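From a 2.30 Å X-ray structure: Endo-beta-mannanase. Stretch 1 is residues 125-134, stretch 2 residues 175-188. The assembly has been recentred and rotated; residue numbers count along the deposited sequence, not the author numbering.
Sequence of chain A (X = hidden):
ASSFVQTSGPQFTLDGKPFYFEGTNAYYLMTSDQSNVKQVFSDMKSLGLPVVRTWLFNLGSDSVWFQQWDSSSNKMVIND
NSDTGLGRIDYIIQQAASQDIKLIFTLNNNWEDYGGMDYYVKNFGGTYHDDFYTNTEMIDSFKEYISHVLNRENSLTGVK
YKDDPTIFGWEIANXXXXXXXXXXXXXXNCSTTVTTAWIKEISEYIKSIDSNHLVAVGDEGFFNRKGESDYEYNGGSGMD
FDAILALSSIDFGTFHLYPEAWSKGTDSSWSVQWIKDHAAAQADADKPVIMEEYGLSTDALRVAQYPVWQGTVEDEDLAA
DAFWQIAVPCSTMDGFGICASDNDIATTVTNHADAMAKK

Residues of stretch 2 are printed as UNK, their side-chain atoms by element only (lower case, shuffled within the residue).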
ATOM      1  N   GLY A 125      15.758 -20.814  -3.697  1.00 51.29           N
ATOM      2  CA  GLY A 125      16.764 -21.526  -2.914  1.00 51.77           C
ATOM      3  C   GLY A 125      17.334 -20.731  -1.752  1.00 52.81           C
ATOM      4  O   GLY A 125      18.258 -21.187  -1.084  1.00 55.16           O
ATOM      5  N   GLY A 126      16.788 -19.543  -1.511  1.00 52.67           N
ATOM      6  CA  GLY A 126      17.245 -18.704  -0.401  1.00 52.49           C
ATOM      7  C   GLY A 126      16.765 -19.238   0.934  1.00 52.75           C
ATOM      8  O   GLY A 126      15.798 -20.004   0.993  1.00 51.66           O
ATOM      9  N   THR A 127      17.445 -18.838   2.007  1.00 53.89           N
ATOM     10  CA  THR A 127      17.089 -19.280   3.364  1.00 54.53           C
ATOM     11  C   THR A 127      16.707 -18.114   4.284  1.00 53.20           C
ATOM     12  O   THR A 127      16.061 -18.311   5.317  1.00 52.25           O
ATOM     13  CB  THR A 127      18.206 -20.139   4.012  1.00 55.95           C
ATOM     14  OG1 THR A 127      19.493 -19.687   3.564  1.00 57.02           O
ATOM     15  CG2 THR A 127      18.038 -21.616   3.644  1.00 56.01           C
ATOM     16  N   TYR A 128      17.098 -16.904   3.896  1.00 50.89           N
ATOM     17  CA  TYR A 128      16.837 -15.718   4.692  1.00 48.80           C
ATOM     18  C   TYR A 128      15.865 -14.787   3.979  1.00 47.29           C
ATOM     19  O   TYR A 128      15.987 -14.555   2.778  1.00 46.29           O
ATOM     20  CB  TYR A 128      18.138 -14.969   4.986  1.00 51.11           C
ATOM     21  CG  TYR A 128      19.225 -15.795   5.643  1.00 53.66           C
ATOM     22  CD1 TYR A 128      19.236 -16.004   7.025  1.00 54.06           C
ATOM     23  CD2 TYR A 128      20.263 -16.346   4.883  1.00 54.13           C
ATOM     24  CE1 TYR A 128      20.238 -16.751   7.628  1.00 54.23           C
ATOM     25  CE2 TYR A 128      21.272 -17.093   5.476  1.00 55.43           C
ATOM     26  CZ  TYR A 128      21.257 -17.294   6.849  1.00 55.96           C
ATOM     27  OH  TYR A 128      22.262 -18.036   7.443  1.00 54.42           O
ATOM     28  N   HIS A 129      14.909 -14.257   4.740  1.00 46.17           N
ATOM     29  CA  HIS A 129      13.908 -13.301   4.252  1.00 45.25           C
ATOM     30  C   HIS A 129      14.521 -12.199   3.444  1.00 44.88           C
ATOM     31  O   HIS A 129      14.103 -11.931   2.318  1.00 45.19           O
ATOM     32  CB  HIS A 129      13.145 -12.712   5.433  1.00 44.68           C
ATOM     33  CG  HIS A 129      12.107 -11.685   5.042  1.00 44.83           C
ATOM     34  ND1 HIS A 129      10.836 -12.015   4.754  1.00 44.03           N
ATOM     35  CD2 HIS A 129      12.194 -10.299   4.913  1.00 43.24           C
ATOM     36  CE1 HIS A 129      10.146 -10.903   4.450  1.00 43.03           C
ATOM     37  NE2 HIS A 129      10.978  -9.855   4.546  1.00 42.37           N
ATOM     38  N   ASP A 130      15.535 -11.565   4.015  1.00 45.33           N
ATOM     39  CA  ASP A 130      16.205 -10.438   3.389  1.00 45.94           C
ATOM     40  C   ASP A 130      17.109 -10.832   2.214  1.00 44.90           C
ATOM     41  O   ASP A 130      17.796  -9.971   1.655  1.00 45.16           O
ATOM     42  CB  ASP A 130      17.012  -9.670   4.435  1.00 47.64           C
ATOM     43  CG  ASP A 130      18.164 -10.488   4.991  1.00 49.65           C
ATOM     44  OD1 ASP A 130      19.334 -10.130   4.720  1.00 52.37           O
ATOM     45  OD2 ASP A 130      17.896 -11.498   5.682  1.00 48.40           O
ATOM     46  N   ASP A 131      17.118 -12.116   1.847  1.00 43.34           N
ATOM     47  CA  ASP A 131      17.760 -12.556   0.599  1.00 42.21           C
ATOM     48  C   ASP A 131      17.128 -11.823  -0.578  1.00 42.23           C
ATOM     49  O   ASP A 131      17.808 -11.493  -1.559  1.00 41.73           O
ATOM     50  CB  ASP A 131      17.614 -14.069   0.381  1.00 42.72           C
ATOM     51  CG  ASP A 131      18.686 -14.884   1.092  1.00 42.01           C
ATOM     52  OD1 ASP A 131      19.782 -14.346   1.357  1.00 42.11           O
ATOM     53  OD2 ASP A 131      18.435 -16.077   1.363  1.00 40.82           O
ATOM     54  N   PHE A 132      15.823 -11.561  -0.451  1.00 40.67           N
ATOM     55  CA  PHE A 132      15.042 -10.833  -1.452  1.00 40.27           C
ATOM     56  C   PHE A 132      15.578  -9.423  -1.725  1.00 39.75           C
ATOM     57  O   PHE A 132      15.383  -8.880  -2.816  1.00 39.39           O
ATOM     58  CB  PHE A 132      13.572 -10.767  -1.021  1.00 40.88           C
ATOM     59  CG  PHE A 132      12.640 -10.309  -2.103  1.00 39.73           C
ATOM     60  CD1 PHE A 132      12.426 -11.090  -3.231  1.00 40.58           C
ATOM     61  CD2 PHE A 132      11.971  -9.102  -1.993  1.00 40.97           C
ATOM     62  CE1 PHE A 132      11.570 -10.671  -4.234  1.00 40.90           C
ATOM     63  CE2 PHE A 132      11.104  -8.679  -2.990  1.00 41.37           C
ATOM     64  CZ  PHE A 132      10.909  -9.461  -4.114  1.00 41.10           C
ATOM     65  N   TYR A 133      16.264  -8.852  -0.736  1.00 39.11           N
ATOM     66  CA  TYR A 133      16.810  -7.498  -0.828  1.00 38.86           C
ATOM     67  C   TYR A 133      18.185  -7.423  -1.489  1.00 39.64           C
ATOM     68  O   TYR A 133      18.607  -6.344  -1.912  1.00 38.56           O
ATOM     69  CB  TYR A 133      16.861  -6.844   0.560  1.00 38.69           C
ATOM     70  CG  TYR A 133      15.518  -6.777   1.271  1.00 39.43           C
ATOM     71  CD1 TYR A 133      14.330  -6.611   0.559  1.00 38.25           C
ATOM     72  CD2 TYR A 133      15.440  -6.857   2.657  1.00 39.35           C
ATOM     73  CE1 TYR A 133      13.108  -6.545   1.207  1.00 39.09           C
ATOM     74  CE2 TYR A 133      14.220  -6.792   3.312  1.00 39.09           C
ATOM     75  CZ  TYR A 133      13.059  -6.635   2.582  1.00 38.86           C
ATOM     76  OH  TYR A 133      11.841  -6.562   3.226  1.00 39.56           O
ATOM     77  N   THR A 134      18.874  -8.563  -1.591  1.00 40.77           N
ATOM     78  CA  THR A 134      20.240  -8.597  -2.153  1.00 41.31           C
ATOM     79  C   THR A 134      20.422  -9.500  -3.383  1.00 43.08           C
ATOM     80  O   THR A 134      21.105  -9.126  -4.345  1.00 45.11           O
ATOM     81  CB  THR A 134      21.302  -8.948  -1.084  1.00 40.11           C
ATOM     82  OG1 THR A 134      20.790  -9.949  -0.191  1.00 40.05           O
ATOM     83  CG2 THR A 134      21.679  -7.711  -0.292  1.00 39.39           C
ATOM     84  N   UNK A 175       4.656  -3.239   3.653  1.00 35.26           N
ATOM     85  CA  UNK A 175       5.302  -3.263   4.973  1.00 34.20           C
ATOM     86  C   UNK A 175       6.663  -3.965   5.072  1.00 34.39           C
ATOM     87  O   UNK A 175       6.858  -4.776   5.974  1.00 34.86           O
ATOM     88  o   UNK A 175       1.254  -2.865   7.689  1.00 34.46           O
ATOM     89  c   UNK A 175       2.991  -3.124   6.089  1.00 34.63           C
ATOM     90  c   UNK A 175       2.094  -3.645   7.195  1.00 34.99           C
ATOM     91  o   UNK A 175       2.219  -4.831   7.571  1.00 36.59           O
ATOM     92  c   UNK A 175       4.333  -3.841   6.021  1.00 34.89           C
ATOM     93  N   UNK A 176       7.621  -3.636   4.180  1.00 34.57           N
ATOM     94  CA  UNK A 176       8.927  -4.306   4.251  1.00 36.05           C
ATOM     95  C   UNK A 176       9.617  -4.123   5.602  1.00 38.11           C
ATOM     96  O   UNK A 176       9.689  -3.001   6.106  1.00 40.86           O
ATOM     97  c   UNK A 176       7.588  -2.628   3.107  1.00 33.31           C
ATOM     98  c   UNK A 176       8.736  -3.030   2.232  1.00 33.28           C
ATOM     99  c   UNK A 176       9.746  -3.604   3.156  1.00 34.60           C
ATOM    100  N   UNK A 177      10.072  -5.226   6.196  1.00 38.68           N
ATOM    101  CA  UNK A 177      10.986  -5.200   7.344  1.00 40.31           C
ATOM    102  C   UNK A 177      12.180  -6.080   6.987  1.00 41.34           C
ATOM    103  O   UNK A 177      12.228  -6.639   5.895  1.00 41.63           O
ATOM    104  n   UNK A 177       7.367  -4.839  10.821  1.00 43.44           N
ATOM    105  c   UNK A 177       8.658  -5.407  10.464  1.00 41.34           C
ATOM    106  c   UNK A 177      10.320  -5.726   8.623  1.00 39.83           C
ATOM    107  c   UNK A 177       6.802  -4.922  12.024  1.00 43.98           C
ATOM    108  n   UNK A 177       7.413  -5.552  13.020  1.00 45.67           N
ATOM    109  n   UNK A 177       5.619  -4.367  12.235  1.00 43.31           N
ATOM    110  c   UNK A 177       9.077  -4.976   9.071  1.00 41.67           C
ATOM    111  N   UNK A 178      13.151  -6.198   7.889  1.00 45.30           N
ATOM    112  CA  UNK A 178      14.203  -7.200   7.700  1.00 48.65           C
ATOM    113  C   UNK A 178      13.653  -8.593   8.006  1.00 49.54           C
ATOM    114  O   UNK A 178      14.069  -9.577   7.391  1.00 52.41           O
ATOM    115  s   UNK A 178      16.555  -5.652   7.851  1.00 54.99           S
ATOM    116  c   UNK A 178      15.440  -6.897   8.552  1.00 50.09           C
ATOM    117  N   UNK A 179      12.701  -8.656   8.941  1.00 50.31           N
ATOM    118  CA  UNK A 179      12.078  -9.911   9.381  1.00 51.14           C
ATOM    119  C   UNK A 179      10.670 -10.070   8.783  1.00 53.17           C
ATOM    120  O   UNK A 179       9.895  -9.106   8.723  1.00 54.23           O
ATOM    121  c   UNK A 179      11.530 -11.357  11.390  1.00 49.16           C
ATOM    122  c   UNK A 179      11.994  -9.983  10.927  1.00 50.08           C
ATOM    123  c   UNK A 179      13.336  -9.640  11.561  1.00 50.19           C
ATOM    124  N   UNK A 180      10.349 -11.293   8.358  1.00 54.83           N
ATOM    125  CA  UNK A 180       9.051 -11.609   7.742  1.00 52.30           C
ATOM    126  C   UNK A 180       8.062 -12.278   8.677  1.00 50.49           C
ATOM    127  O   UNK A 180       8.016 -11.966   9.867  1.00 51.09           O
ATOM    128  N   UNK A 181       7.264 -13.196   8.141  1.00 50.23           N
ATOM    129  CA  UNK A 181       6.213 -13.845   8.927  1.00 52.19           C
ATOM    130  C   UNK A 181       6.724 -14.920   9.888  1.00 55.05           C
ATOM    131  O   UNK A 181       6.118 -15.158  10.937  1.00 56.71           O
ATOM    132  c   UNK A 181       5.133 -14.419   8.013  1.00 51.37           C
ATOM    133  o   UNK A 181       4.353 -13.381   7.454  1.00 49.12           O
ATOM    134  N   UNK A 182       7.830 -15.569   9.534  1.00 57.63           N
ATOM    135  CA  UNK A 182       8.439 -16.565  10.412  1.00 59.46           C
ATOM    136  C   UNK A 182       9.006 -17.783   9.708  1.00 61.32           C
ATOM    137  O   UNK A 182       9.886 -18.455  10.247  1.00 63.59           O
ATOM    138  N   UNK A 183       8.505 -18.069   8.507  1.00 60.50           N
ATOM    139  CA  UNK A 183       8.973 -19.214   7.718  1.00 62.08           C
ATOM    140  C   UNK A 183      10.432 -19.045   7.275  1.00 60.58           C
ATOM    141  O   UNK A 183      11.141 -20.031   7.062  1.00 60.18           O
ATOM    142  o   UNK A 183       5.960 -18.931   7.561  1.00 66.83           O
ATOM    143  c   UNK A 183       6.611 -19.777   6.903  1.00 66.23           C
ATOM    144  o   UNK A 183       6.115 -20.863   6.533  1.00 65.14           O
ATOM    145  c   UNK A 183       8.059 -19.467   6.505  1.00 63.30           C
ATOM    146  N   UNK A 184      10.866 -17.792   7.138  1.00 58.19           N
ATOM    147  CA  UNK A 184      12.246 -17.470   6.787  1.00 57.77           C
ATOM    148  C   UNK A 184      12.775 -16.345   7.672  1.00 59.06           C
ATOM    149  O   UNK A 184      12.135 -15.294   7.784  1.00 59.71           O
ATOM    150  c   UNK A 184      12.164 -18.255   4.375  1.00 58.19           C
ATOM    151  c   UNK A 184      10.886 -18.674   4.006  1.00 56.43           C
ATOM    152  c   UNK A 184      13.265 -18.945   3.879  1.00 55.31           C
ATOM    153  c   UNK A 184      11.826 -20.432   2.669  1.00 56.64           C
ATOM    154  c   UNK A 184      13.101 -20.025   3.029  1.00 55.09           C
ATOM    155  c   UNK A 184      12.350 -17.092   5.307  1.00 58.35           C
ATOM    156  c   UNK A 184      10.715 -19.758   3.161  1.00 56.43           C
ATOM    157  N   UNK A 185      13.942 -16.566   8.312  1.00 58.19           N
ATOM    158  CA  UNK A 185      14.535 -15.612   9.257  1.00 56.75           C
ATOM    159  C   UNK A 185      15.370 -14.521   8.581  1.00 54.63           C
ATOM    160  O   UNK A 185      15.577 -14.567   7.367  1.00 52.40           O
ATOM    161  c   UNK A 185      14.739 -17.805   8.210  1.00 58.11           C
ATOM    162  c   UNK A 185      15.846 -17.608   9.216  1.00 57.85           C
ATOM    163  c   UNK A 185      15.426 -16.502  10.129  1.00 58.25           C
ATOM    164  N   UNK A 186      15.843 -13.558   9.371  1.00 53.00           N
ATOM    165  CA  UNK A 186      16.643 -12.439   8.865  1.00 53.57           C
ATOM    166  C   UNK A 186      18.134 -12.641   9.107  1.00 52.19           C
ATOM    167  O   UNK A 186      18.530 -13.158  10.149  1.00 52.82           O
ATOM    168  c   UNK A 186      16.181 -11.137   9.501  1.00 54.68           C
ATOM    169  N   UNK A 187      18.952 -12.227   8.142  1.00 53.40           N
ATOM    170  CA  UNK A 187      20.415 -12.287   8.259  1.00 53.46           C
ATOM    171  C   UNK A 187      20.935 -11.205   9.177  1.00 52.91           C
ATOM    172  O   UNK A 187      20.259 -10.208   9.416  1.00 51.26           O
ATOM    173  o   UNK A 187      20.862 -13.169   6.041  1.00 57.54           O
ATOM    174  c   UNK A 187      21.079 -12.075   6.897  1.00 52.02           C
ATOM    175  N   UNK A 188      22.154 -11.402   9.668  1.00 55.96           N
ATOM    176  CA  UNK A 188      22.912 -10.326  10.287  1.00 58.69           C
ATOM    177  C   UNK A 188      23.243  -9.273   9.226  1.00 60.25           C
ATOM    178  O   UNK A 188      23.469  -8.111   9.554  1.00 64.96           O
ATOM    179  c   UNK A 188      24.199 -10.861  10.929  1.00 60.02           C
ATOM    180  o   UNK A 188      25.180 -11.189   9.954  1.00 57.88           O
TER

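Position 175 carries three carbons in a row, the last bearing two oxygens, and stays out of reach of stretch 1. Such a carboxylate on a three-carbon chain is Glu-175. At position 176 three carbons close a ring onto the backbone nitrogen, and the ring approaches the Tyr-133 hydroxyl, so this is Pro-176; its CB lies 3.6 Å from Tyr-133 OH. Position 177 has three carbons, a nitrogen, and a carbon carrying two more nitrogens, the guanidinium of Arg-177. CA-to-CB points away, and it is the backbone that engages stretch 1: Tyr-133 OH donates a hydrogen bond to Arg-177 O at 2.7 Å.

Position 178 has one carbon followed by sulfur, which identifies Cys-178. Its CA-to-CB bond points away, and its side chain is bonded covalently to a group elsewhere in the structure, whereas its carbonyl oxygen comes near the imidazole, with Cys-178 O 3.2 Å from His-129 CD2. At position 179 one carbon carries two others. The three-carbon fork could be built only by valine, and Val-179 is exposed, its CA-to-CB bond points away, and stretch 1 barely covers it.

Position 180 has no side-chain atoms, and its CA sits over a face of the His-129 ring. It is Gly-180, and the contact shows what the absence permits: Gly-180 CA lies 3.8 Å from the ring centroid of His-129, in a CH-pi contact. An ideal CB would point toward stretch 1 and come within 2.4 Å of His-129 ND1, a clash.

One carbon and one oxygen at position 181, without contact to stretch 1, give Ser-181. Position 182 is again bare; Gly-182 has a phi of 142°, where a CB would be jammed against the carbonyl oxygen of the preceding residue. Position 183 bears two carbons, the second with two oxygens, the shorter carboxylate of Asp-183, also out of reach.

At position 184 one carbon leads to a six-carbon ring without a hydroxyl, its edge meeting the backbone of stretch 1, hence Phe-184; CD1 is 3.2 Å from Thr-127 O. Position 185 again closes three carbons onto its own nitrogen, in a ring that touches Thr-127 and Tyr-128. Pro-185 brings CD to 3.2 Å from Thr-127 O and CG to 4.3 Å from Tyr-128 CD1.

The lone side-chain carbon at position 186 is that of Ala-186; its CA-to-CB bond points away, while its CA passes 3.5 Å from Asp-130 OD2. Position 187 has one carbon and one oxygen, the oxygen over a face of the Tyr-128 ring; this is Ser-187, with OG 3.1 Å from Tyr-128 CG. The same carbon and oxygen recur at position 188, but Ser-188 makes no contact.

The contact, burying 602 Å² in total, joins stretch 1 to a segment with no regular helix or strand, largely through backbone groups of stretch 2, met by side chains of stretch 1 and the amide of His-129. His-129 N donates to Pro-185 O at 2.7 Å, and the same acceptor lies 3.2 Å from Tyr-128 CA. Asp-130 OD2 receives Ser-187 N at 2.8 Å, nearly linearly, and a weak bond from Ser-187 OG at 3.4 Å. With the Tyr-133 hydroxyl bound to Arg-177 O, these bonds fasten both ends of stretch 2's contacting segment, while the His-129 ring packs against Gly-180.

Stretch 2, residues 175-188: EPRCVGSGDFPASS
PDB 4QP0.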